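Local coordinates for protein DJ-1 homolog D (Arabidopsis thaliana, PDB 4OGG) that belongs to the DJ-1/PfpI family and joins two copies of that family's domain in a single chain, at residues E17-F22 against V211-Q216; D204-Y209 against C238-H243. All coordinates share one frame; numbering follows the deposited sequence.

In the fold
Along the chain the four segments alternate: 17-22 of contact 1, 204-209 of contact 2, then 211-216 and finally 238-243. Contact 1 sits almost at the centre of the chain, where helix 15-27 of the first DJ-1/PfpI family region packs on helix 208-221 of the second. Contact 2 lies wholly in the second region, its centre about 13 Å from that of contact 1, and pairs strand 206-207 with strand 237-244. Helix 208-221 ties them together: it starts in contact 2 and, a turn later, forms half of contact 1. The two even touch, through Tyr209 against Met19 and Met206 against Val211. One helix thus begins at a small sheet and then joins the two family regions.

Contact 1 of 2, residues E17-F22 against V211-Q216; sequences EVMVPF and VKVPFQ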
# COMPACT_ATOMS: atom_id res chain seq x y z
N GLU C 17 -1.90 20.42 4.39
CA GLU C 17 -1.32 21.75 4.28
C GLU C 17 -1.70 22.54 3.04
O GLU C 17 -1.49 23.76 3.00
CB GLU C 17 0.19 21.63 4.47
CG GLU C 17 0.53 21.36 5.93
CD GLU C 17 1.88 20.71 6.15
OE1 GLU C 17 2.85 21.09 5.47
OE2 GLU C 17 1.96 19.83 7.02
N VAL C 18 -2.25 21.88 2.04
CA VAL C 18 -2.71 22.61 0.87
C VAL C 18 -4.23 22.73 0.92
O VAL C 18 -4.79 23.81 0.72
CB VAL C 18 -2.28 21.94 -0.47
CG1 VAL C 18 -2.74 20.49 -0.52
CG2 VAL C 18 -2.87 22.73 -1.66
N MET C 19 -4.90 21.62 1.22
CA MET C 19 -6.36 21.63 1.23
C MET C 19 -7.03 22.44 2.33
O MET C 19 -8.03 23.11 2.07
CB MET C 19 -6.90 20.20 1.25
CG MET C 19 -8.38 20.11 0.88
SD MET C 19 -8.75 20.87 -0.73
CE MET C 19 -8.62 19.45 -1.83
N VAL C 20 -6.52 22.39 3.56
CA VAL C 20 -7.15 23.14 4.63
C VAL C 20 -7.14 24.64 4.34
O VAL C 20 -8.19 25.28 4.37
CB VAL C 20 -6.49 22.84 6.00
CG1 VAL C 20 -7.13 23.70 7.09
CG2 VAL C 20 -6.67 21.37 6.36
N PRO C 21 -5.97 25.23 4.05
CA PRO C 21 -6.00 26.67 3.77
C PRO C 21 -6.76 26.99 2.48
O PRO C 21 -7.43 28.02 2.39
CB PRO C 21 -4.51 27.04 3.69
CG PRO C 21 -3.87 25.77 3.23
CD PRO C 21 -4.59 24.72 4.04
N PHE C 22 -6.68 26.10 1.50
CA PHE C 22 -7.38 26.30 0.23
C PHE C 22 -8.88 26.44 0.43
O PHE C 22 -9.51 27.35 -0.10
CB PHE C 22 -7.11 25.12 -0.72
CG PHE C 22 -7.82 25.23 -2.06
CD1 PHE C 22 -7.56 26.31 -2.91
CD2 PHE C 22 -8.73 24.27 -2.46
CE1 PHE C 22 -8.20 26.42 -4.14
CE2 PHE C 22 -9.39 24.37 -3.69
CZ PHE C 22 -9.12 25.44 -4.53
N VAL C 211 -13.22 15.59 7.86
CA VAL C 211 -13.15 15.81 9.29
C VAL C 211 -12.18 16.96 9.55
O VAL C 211 -12.52 17.93 10.23
CB VAL C 211 -12.68 14.55 10.07
CG1 VAL C 211 -11.34 14.06 9.54
CG2 VAL C 211 -12.57 14.89 11.57
N LYS C 212 -10.99 16.88 8.97
CA LYS C 212 -9.96 17.89 9.21
C LYS C 212 -10.25 19.29 8.71
O LYS C 212 -10.04 20.26 9.44
CB LYS C 212 -8.62 17.43 8.61
CG LYS C 212 -7.40 18.09 9.27
CD LYS C 212 -7.15 17.50 10.67
CE LYS C 212 -5.81 17.96 11.24
NZ LYS C 212 -5.51 17.32 12.56
N VAL C 213 -10.74 19.42 7.48
CA VAL C 213 -11.00 20.74 6.94
C VAL C 213 -12.05 21.54 7.72
O VAL C 213 -11.78 22.65 8.16
CB VAL C 213 -11.38 20.67 5.44
CG1 VAL C 213 -11.67 22.07 4.91
CG2 VAL C 213 -10.23 20.05 4.65
N PRO C 214 -13.26 20.98 7.90
CA PRO C 214 -14.25 21.76 8.65
C PRO C 214 -13.80 21.98 10.10
O PRO C 214 -13.98 23.07 10.65
CB PRO C 214 -15.51 20.89 8.58
CG PRO C 214 -15.33 20.14 7.27
CD PRO C 214 -13.87 19.76 7.34
N PHE C 215 -13.19 20.96 10.69
CA PHE C 215 -12.73 21.03 12.07
C PHE C 215 -11.74 22.17 12.27
O PHE C 215 -11.93 23.02 13.14
CB PHE C 215 -12.09 19.69 12.47
CG PHE C 215 -11.76 19.59 13.93
CD1 PHE C 215 -10.49 19.88 14.40
CD2 PHE C 215 -12.73 19.18 14.85
CE1 PHE C 215 -10.18 19.78 15.76
CE2 PHE C 215 -12.43 19.07 16.21
CZ PHE C 215 -11.15 19.37 16.66
N GLN C 216 -10.70 22.22 11.44
CA GLN C 216 -9.71 23.27 11.58
C GLN C 216 -10.19 24.62 11.06
O GLN C 216 -9.73 25.66 11.53
CB GLN C 216 -8.41 22.85 10.91
CG GLN C 216 -7.77 21.67 11.62
CD GLN C 216 -6.31 21.50 11.29
OE1 GLN C 216 -5.47 21.38 12.19
NE2 GLN C 216 -5.99 21.47 10.01
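Met19 opens the packing from helix 15-27, its CG lying 4.2 Å from CG2 of Val213. CG stands anti to the backbone N (chi1 -164°), but the chain then bends and leads the sulfur and CE away from 211-216, so that CG alone meets this segment; Trp366 packs against the same side chain. Val20 carries more of the contact. Its CG2 meets Val213 CG2 at 4.2 Å, and the two valines slide past each other in opposite directions, each presenting the methyl that is anti to its own carbonyl carbon. Their CA atoms, 5.1 Å apart, mark the nearest backbone pair across the two segments.

Each helix comes from one of the two DJ-1/PfpI family regions, and each carries a Val-Pro-Phe run at the same place, so Val20 meets its sequence counterpart Val213, consistent with an internally repeated arrangement. Over 17-22 and 211-216 the axes approach to 9.2 Å and cross at -44°. Beyond Val213, Val20 reaches the side chain of Gln216, which crosses it at about a right angle; CG1 stands 4.1 Å from Gln216 CB, and both valine methyls lie against the outer part of the glutamine. Val20 CG2 also comes to 4.4 Å from CG of Lys212, whose amine turns away to a salt bridge with Glu174. Val213 in turn touches Gln23, the residue matching Gln216. His176 and Ile180 of helix 176-186 pack on Val20. Pro21, like Pro214 in the partner, has no N-H for the preceding turn, and each helix is kinked there.

Contact 2 of 2, residues D204-Y209 against C238-H243; sequences DYMEDY and CPTAIH
A short, weakly bonded parallel pairing that runs straight into the start of helix 208-221 sets Glu207 beside Ala241. Ala241 sits between two backbone bonds: its N donates to Met206 O at 3.0 Å, and its O accepts from Asp208 N at 2.8 Å. That same carbonyl oxygen also receives a CA-H...O contact from Glu207 CA, at 3.3 Å. Upstream, Tyr205 N gives a 2.7 Å bond to Pro239 O, and the tyrosine ring turns one face to the proline: Pro239 CG lies 3.9 Å from the centroid of the Tyr205 ring and 18° off its normal, a CH-pi contact offset toward the rim. Arg282 makes a cation-pi contact with the same ring, and His55 of the second subunit packs on Pro239.

The pairing belongs to the small mixed sheet of the second DJ-1/PfpI family region, in which strand 237-244 also pairs antiparallel with strands 252-255 and 259-260. Glu207 is the N-cap of the helix, and its carboxylate works in two directions. OE2 takes the capping bond from Tyr209 N at 2.7 Å, met from above the carboxylate plane, whereas OE1 uses its anti lone pair for a nearly straight 2.9 Å bond from His243 N, 174° at the hydrogen. The bend at chi2 (-78°) swings CD round toward strand 237-244. A further donor, His64 NE2 from the first family region, reaches OE1 as well. The imidazole of His243 bonds through ND1 to the modified cysteine at position 311 and through NE2 to Glu253. Next to the cap, Asp208 and Ile242 lie side by side, CB to CG1 3.7 Å, while Asp208 OD1 is held by His257.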
# COMPACT_ATOMS: atom_id res chain seq x y z
N ASP C 204 -14.33 5.69 13.06
CA ASP C 204 -13.29 5.10 12.24
C ASP C 204 -13.61 5.20 10.75
O ASP C 204 -14.74 4.95 10.32
CB ASP C 204 -13.06 3.64 12.61
CG ASP C 204 -12.44 3.48 13.98
OD1 ASP C 204 -11.99 4.49 14.56
OD2 ASP C 204 -12.40 2.33 14.48
N TYR C 205 -12.60 5.58 9.99
CA TYR C 205 -12.69 5.70 8.54
C TYR C 205 -13.58 6.80 8.00
O TYR C 205 -14.13 6.69 6.91
CB TYR C 205 -13.06 4.34 7.94
CG TYR C 205 -12.07 3.28 8.34
CD1 TYR C 205 -10.74 3.33 7.90
CD2 TYR C 205 -12.43 2.26 9.22
CE1 TYR C 205 -9.81 2.39 8.32
CE2 TYR C 205 -11.50 1.32 9.64
CZ TYR C 205 -10.19 1.39 9.19
OH TYR C 205 -9.28 0.45 9.62
N MET C 206 -13.72 7.88 8.76
CA MET C 206 -14.48 9.02 8.26
C MET C 206 -13.52 9.57 7.19
O MET C 206 -12.33 9.26 7.23
CB MET C 206 -14.72 10.04 9.38
CG MET C 206 -13.47 10.45 10.14
SD MET C 206 -13.89 11.39 11.62
CE MET C 206 -12.50 10.96 12.66
N GLU C 207 -14.03 10.34 6.24
CA GLU C 207 -13.17 10.87 5.18
C GLU C 207 -12.15 11.88 5.71
O GLU C 207 -12.50 12.81 6.44
CB GLU C 207 -14.01 11.49 4.06
CG GLU C 207 -13.46 11.23 2.65
CD GLU C 207 -12.28 12.13 2.28
OE1 GLU C 207 -11.50 11.75 1.38
OE2 GLU C 207 -12.15 13.22 2.88
N ASP C 208 -10.90 11.65 5.34
CA ASP C 208 -9.73 12.45 5.72
C ASP C 208 -9.93 13.97 5.66
O ASP C 208 -9.67 14.68 6.63
CB ASP C 208 -8.56 12.01 4.82
CG ASP C 208 -7.30 12.82 5.02
OD1 ASP C 208 -6.47 12.45 5.89
OD2 ASP C 208 -7.14 13.83 4.30
N TYR C 209 -10.37 14.48 4.51
CA TYR C 209 -10.60 15.92 4.37
C TYR C 209 -11.83 16.39 5.14
O TYR C 209 -11.82 17.45 5.77
CB TYR C 209 -10.86 16.31 2.92
CG TYR C 209 -9.69 16.36 1.97
CD1 TYR C 209 -8.39 16.63 2.40
CD2 TYR C 209 -9.92 16.26 0.60
CE1 TYR C 209 -7.35 16.80 1.47
CE2 TYR C 209 -8.91 16.43 -0.32
CZ TYR C 209 -7.63 16.70 0.11
OH TYR C 209 -6.65 16.88 -0.84
N CYS C 238 -8.60 7.95 15.50
CA CYS C 238 -9.47 7.28 14.56
C CYS C 238 -8.76 7.27 13.22
O CYS C 238 -8.24 8.30 12.79
CB CYS C 238 -10.79 8.04 14.37
SG CYS C 238 -12.06 7.77 15.60
N PRO C 239 -8.70 6.11 12.56
CA PRO C 239 -8.03 6.08 11.26
C PRO C 239 -8.99 6.76 10.29
O PRO C 239 -10.20 6.78 10.52
CB PRO C 239 -7.87 4.58 10.99
CG PRO C 239 -9.11 4.01 11.64
CD PRO C 239 -9.15 4.76 12.96
N THR C 240 -8.47 7.33 9.21
CA THR C 240 -9.37 7.97 8.25
C THR C 240 -9.21 7.36 6.88
O THR C 240 -8.26 6.62 6.61
CB THR C 240 -9.11 9.49 8.15
OG1 THR C 240 -7.80 9.72 7.61
CG2 THR C 240 -9.23 10.15 9.52
N ALA C 241 -10.17 7.65 6.01
CA ALA C 241 -10.14 7.13 4.66
C ALA C 241 -10.02 8.26 3.66
O ALA C 241 -10.68 9.29 3.79
CB ALA C 241 -11.41 6.32 4.37
N ILE C 242 -9.15 8.08 2.67
CA ILE C 242 -9.00 9.07 1.62
C ILE C 242 -9.80 8.56 0.44
O ILE C 242 -9.51 7.50 -0.12
CB ILE C 242 -7.52 9.24 1.21
CG1 ILE C 242 -6.78 10.04 2.29
CG2 ILE C 242 -7.42 9.91 -0.15
CD1 ILE C 242 -5.35 10.35 1.97
N HIS C 243 -10.85 9.29 0.09
CA HIS C 243 -11.69 8.91 -1.04
C HIS C 243 -11.36 9.84 -2.19
O HIS C 243 -11.44 11.07 -2.06
CB HIS C 243 -13.16 9.00 -0.65
CG HIS C 243 -13.60 7.90 0.27
ND1 HIS C 243 -14.82 7.90 0.91
CD2 HIS C 243 -12.98 6.75 0.65
CE1 HIS C 243 -14.94 6.80 1.63
NE2 HIS C 243 -13.83 6.09 1.49